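Local coordinates for protein ribokinase, putative (PDB 3B1P) that probably phosphorylates nucleosides such as inosine, as a nucleoside kinase of the ribokinase (pfkB) family, at residues A[11-16]-A[102-107]. Numbering follows the deposited sequence. Where two conformers were deposited one is given.
Sequences YDNIMT and QAMITT. With NOS (inosine), chain B.
N13 N gives the shortest cross-strand hydrogen bond, 2.7 Å to A103 O, in a parallel pair at the centre of the four-stranded lid sheet of this ribokinase-family fold, where 44-47 flanks one strand and 114-118 the other. Five backbone bonds in all join the pair: N13 and M15 donate to A103 O and I105 O, while A103, I105 and T107 donate back to Y11 O, N13 O and M15 O. D12, A103, I14, I105, T16 and T107 share the face turned to the nucleoside. There the carboxylate of D12 takes a firm hydrogen bond from the ribose of inosine, O2' to OD1 at 2.7 Å; O3' lies so close to OD2 that the exact length of that bond is doubtful. A103 CB lies 3.5 Å from D12 OD1, and I105 CD1 packs against D12 CG, so the strand beside it backs the carboxylate with apolar carbon. Farther along, I14 and I105 run side by side, CG1 to CD1 at 3.9 Å. S36 of the second subunit also bonds this inosine, as do S8 and D253 of the same chain. On the reverse face, in one of two conformers of N13, Q102 NE2 reaches N13 OD1 at 2.8 Å, nearly straight (172°) and on a lone pair, with the two amides almost coplanar (15°); the other conformer may lack this bond. The Q102 chain leaves with CG opposite the backbone N (chi1 -162°) and then bends at chi2, which carries the amide across to strand 11-16. In that same N13 conformer M104 SD sits against N13 CB. This face meets the second subunit, where M15 and M104 pack on its A116 and M15. At the far end M15, bent at chi2 and chi3, curls its methyl over to the neighbouring strand, placing CE 3.5 Å from both M104 CG and T106 OG1.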
ATOM      1  N   TYR A  11      -1.030  14.320   9.114  1.00 15.60           N
ATOM      2  CA  TYR A  11      -2.256  13.607   9.278  1.00 16.22           C
ATOM      3  C   TYR A  11      -2.160  12.262   8.564  1.00 17.14           C
ATOM      4  O   TYR A  11      -1.763  12.213   7.376  1.00 17.96           O
ATOM      5  CB  TYR A  11      -3.461  14.406   8.702  1.00 16.50           C
ATOM      6  CG  TYR A  11      -3.721  15.707   9.419  1.00 16.39           C
ATOM      7  CD1 TYR A  11      -4.160  15.720  10.750  1.00 20.51           C
ATOM      8  CD2 TYR A  11      -3.541  16.926   8.760  1.00 21.23           C
ATOM      9  CE1 TYR A  11      -4.423  16.928  11.427  1.00 22.96           C
ATOM     10  CE2 TYR A  11      -3.781  18.151   9.407  1.00 20.09           C
ATOM     11  CZ  TYR A  11      -4.229  18.144  10.751  1.00 24.23           C
ATOM     12  OH  TYR A  11      -4.466  19.368  11.375  1.00 21.42           O
ATOM     13  N   ASP A  12      -2.546  11.191   9.250  1.00 16.19           N
ATOM     14  CA  ASP A  12      -2.348   9.828   8.731  1.00 17.01           C
ATOM     15  C   ASP A  12      -3.652   9.199   8.321  1.00 17.54           C
ATOM     16  O   ASP A  12      -4.659   9.339   9.044  1.00 18.12           O
ATOM     17  CB  ASP A  12      -1.712   8.868   9.802  1.00 16.18           C
ATOM     18  CG  ASP A  12      -0.286   9.176  10.085  1.00 15.12           C
ATOM     19  OD1 ASP A  12       0.383   9.925   9.371  1.00 16.58           O
ATOM     20  OD2 ASP A  12       0.229   8.634  11.088  1.00 18.28           O
ATOM     21  N   ASN A  13      -3.635   8.481   7.187  1.00 17.31           N
ATOM     22  CA  ASN A  13      -4.743   7.637   6.784  0.50 17.59           C
ATOM     23  C   ASN A  13      -4.210   6.207   6.680  1.00 18.45           C
ATOM     24  O   ASN A  13      -3.435   5.934   5.767  1.00 18.27           O
ATOM     25  CB  ASN A  13      -5.264   8.140   5.429  0.50 18.17           C
ATOM     26  CG  ASN A  13      -5.665   9.600   5.483  0.50 18.44           C
ATOM     27  OD1 ASN A  13      -4.865  10.495   5.197  0.50 24.74           O
ATOM     28  ND2 ASN A  13      -6.883   9.845   5.921  0.50 19.15           N
ATOM     29  N   ILE A  14      -4.609   5.340   7.604  1.00 16.82           N
ATOM     30  CA  ILE A  14      -3.966   4.022   7.779  1.00 16.96           C
ATOM     31  C   ILE A  14      -4.888   2.906   7.349  1.00 17.81           C
ATOM     32  O   ILE A  14      -6.039   2.810   7.823  1.00 18.90           O
ATOM     33  CB  ILE A  14      -3.516   3.850   9.279  1.00 16.68           C
ATOM     34  CG1 ILE A  14      -2.479   4.926   9.586  1.00 18.01           C
ATOM     35  CG2 ILE A  14      -2.992   2.424   9.483  1.00 15.51           C
ATOM     36  CD1 ILE A  14      -2.263   5.197  11.140  1.00 21.34           C
ATOM     37  N   MET A  15      -4.375   2.039   6.459  1.00 16.15           N
ATOM     38  CA  MET A  15      -5.109   0.872   5.995  1.00 16.00           C
ATOM     39  C   MET A  15      -4.340  -0.340   6.487  1.00 16.31           C
ATOM     40  O   MET A  15      -3.226  -0.611   6.037  1.00 15.89           O
ATOM     41  CB  MET A  15      -5.223   0.889   4.442  1.00 15.21           C
ATOM     42  CG  MET A  15      -5.980   2.148   3.934  1.00 22.30           C
ATOM     43  SD  MET A  15      -5.413   2.845   2.341  1.00 31.62           S
ATOM     44  CE  MET A  15      -3.815   3.625   2.706  1.00 31.44           C
ATOM     45  N   THR A  16      -4.960  -1.067   7.409  1.00 17.95           N
ATOM     46  CA  THR A  16      -4.318  -2.236   8.011  1.00 18.32           C
ATOM     47  C   THR A  16      -4.795  -3.554   7.459  1.00 17.58           C
ATOM     48  O   THR A  16      -5.966  -3.970   7.612  1.00 17.36           O
ATOM     49  CB  THR A  16      -4.499  -2.214   9.553  1.00 19.90           C
ATOM     50  OG1 THR A  16      -4.042  -0.930  10.016  1.00 24.32           O
ATOM     51  CG2 THR A  16      -3.678  -3.362  10.149  1.00 20.59           C
ATOM     52  N   GLN A 102       0.530  14.755   4.726  1.00 17.22           N
ATOM     53  CA  GLN A 102      -0.476  13.728   4.772  1.00 18.07           C
ATOM     54  C   GLN A 102       0.165  12.386   4.373  1.00 18.69           C
ATOM     55  O   GLN A 102       0.849  12.320   3.348  1.00 18.28           O
ATOM     56  CB  GLN A 102      -1.606  14.021   3.770  1.00 20.92           C
ATOM     57  CG  GLN A 102      -2.879  13.244   4.057  1.00 29.64           C
ATOM     58  CD  GLN A 102      -3.963  14.031   4.844  1.00 35.86           C
ATOM     59  OE1 GLN A 102      -3.913  15.272   4.979  1.00 43.00           O
ATOM     60  NE2 GLN A 102      -4.968  13.308   5.330  1.00 38.15           N
ATOM     61  N   ALA A 103      -0.068  11.342   5.170  1.00 16.69           N
ATOM     62  CA  ALA A 103       0.467  10.005   4.860  1.00 17.64           C
ATOM     63  C   ALA A 103      -0.700   9.038   4.605  1.00 17.47           C
ATOM     64  O   ALA A 103      -1.661   8.965   5.381  1.00 18.08           O
ATOM     65  CB  ALA A 103       1.313   9.497   6.037  1.00 15.39           C
ATOM     66  N   MET A 104      -0.647   8.301   3.487  1.00 16.06           N
ATOM     67  CA  MET A 104      -1.547   7.177   3.238  1.00 18.09           C
ATOM     68  C   MET A 104      -0.719   5.938   3.446  1.00 17.16           C
ATOM     69  O   MET A 104       0.161   5.603   2.636  1.00 17.21           O
ATOM     70  CB  MET A 104      -2.028   7.212   1.772  1.00 18.83           C
ATOM     71  CG  MET A 104      -3.468   6.963   1.627  1.00 29.91           C
ATOM     72  SD  MET A 104      -4.479   8.381   2.105  1.00 37.54           S
ATOM     73  CE  MET A 104      -3.331   9.812   2.059  1.00 30.86           C
ATOM     74  N   ILE A 105      -0.958   5.268   4.569  1.00 15.59           N
ATOM     75  CA  ILE A 105      -0.059   4.213   5.034  1.00 15.19           C
ATOM     76  C   ILE A 105      -0.773   2.898   4.829  1.00 16.01           C
ATOM     77  O   ILE A 105      -1.839   2.670   5.371  1.00 17.32           O
ATOM     78  CB  ILE A 105       0.207   4.393   6.544  1.00 14.29           C
ATOM     79  CG1 ILE A 105       0.904   5.741   6.752  1.00 15.19           C
ATOM     80  CG2 ILE A 105       1.106   3.215   7.067  1.00 14.90           C
ATOM     81  CD1 ILE A 105       0.950   6.125   8.283  1.00 14.02           C
ATOM     82  N   THR A 106      -0.161   1.984   4.077  1.00 16.66           N
ATOM     83  CA  THR A 106      -0.708   0.661   3.949  1.00 18.35           C
ATOM     84  C   THR A 106       0.252  -0.236   4.687  1.00 20.06           C
ATOM     85  O   THR A 106       1.460  -0.191   4.427  1.00 20.25           O
ATOM     86  CB  THR A 106      -0.759   0.218   2.481  1.00 18.66           C
ATOM     87  OG1 THR A 106      -1.709   1.026   1.770  1.00 19.90           O
ATOM     88  CG2 THR A 106      -1.185  -1.236   2.387  1.00 22.76           C
ATOM     89  N   THR A 107      -0.279  -1.034   5.593  1.00 19.73           N
ATOM     90  CA  THR A 107       0.542  -1.815   6.496  1.00 20.55           C
ATOM     91  C   THR A 107      -0.040  -3.181   6.840  1.00 18.62           C
ATOM     92  O   THR A 107      -1.210  -3.471   6.562  1.00 21.46           O
ATOM     93  CB  THR A 107       0.896  -1.021   7.775  1.00 22.28           C
ATOM     94  OG1 THR A 107       1.934  -1.733   8.466  1.00 24.22           O
ATOM     95  CG2 THR A 107      -0.307  -0.859   8.687  1.00 22.01           C
TER
HETATM   96  N9  NOS B 401       5.691   9.266   7.991  1.00 13.62           N
HETATM   97  C4  NOS B 401       6.647  10.094   7.563  1.00 10.54           C
HETATM   98  N3  NOS B 401       7.307  11.195   8.049  1.00 12.20           N
HETATM   99  C2  NOS B 401       8.280  11.816   7.368  1.00 14.68           C
HETATM  100  N1  NOS B 401       8.640  11.356   6.125  1.00 15.72           N
HETATM  101  C6  NOS B 401       8.039  10.289   5.539  1.00 16.27           C
HETATM  102  O6  NOS B 401       8.498   9.844   4.341  1.00 15.48           O
HETATM  103  C5  NOS B 401       7.034   9.509   6.259  1.00 12.20           C
HETATM  104  N7  NOS B 401       6.260   8.436   6.010  1.00 12.90           N
HETATM  105  C8  NOS B 401       5.418   8.272   7.085  1.00 14.92           C
HETATM  106  C5' NOS B 401       4.996   6.558  11.689  1.00 15.49           C
HETATM  107  O5' NOS B 401       6.333   6.491  12.242  1.00 19.08           O
HETATM  108  C4' NOS B 401       4.786   7.973  11.127  1.00 15.03           C
HETATM  109  O4' NOS B 401       5.639   8.186  10.007  1.00 13.40           O
HETATM  110  C1' NOS B 401       5.072   9.356   9.318  1.00 13.76           C
HETATM  111  C2' NOS B 401       3.598   9.095   9.367  1.00 15.97           C
HETATM  112  O2' NOS B 401       2.992  10.385   9.500  1.00 18.53           O
HETATM  113  C3' NOS B 401       3.380   8.216  10.592  1.00 14.28           C
HETATM  114  O3' NOS B 401       2.571   8.905  11.600  1.00 15.87           O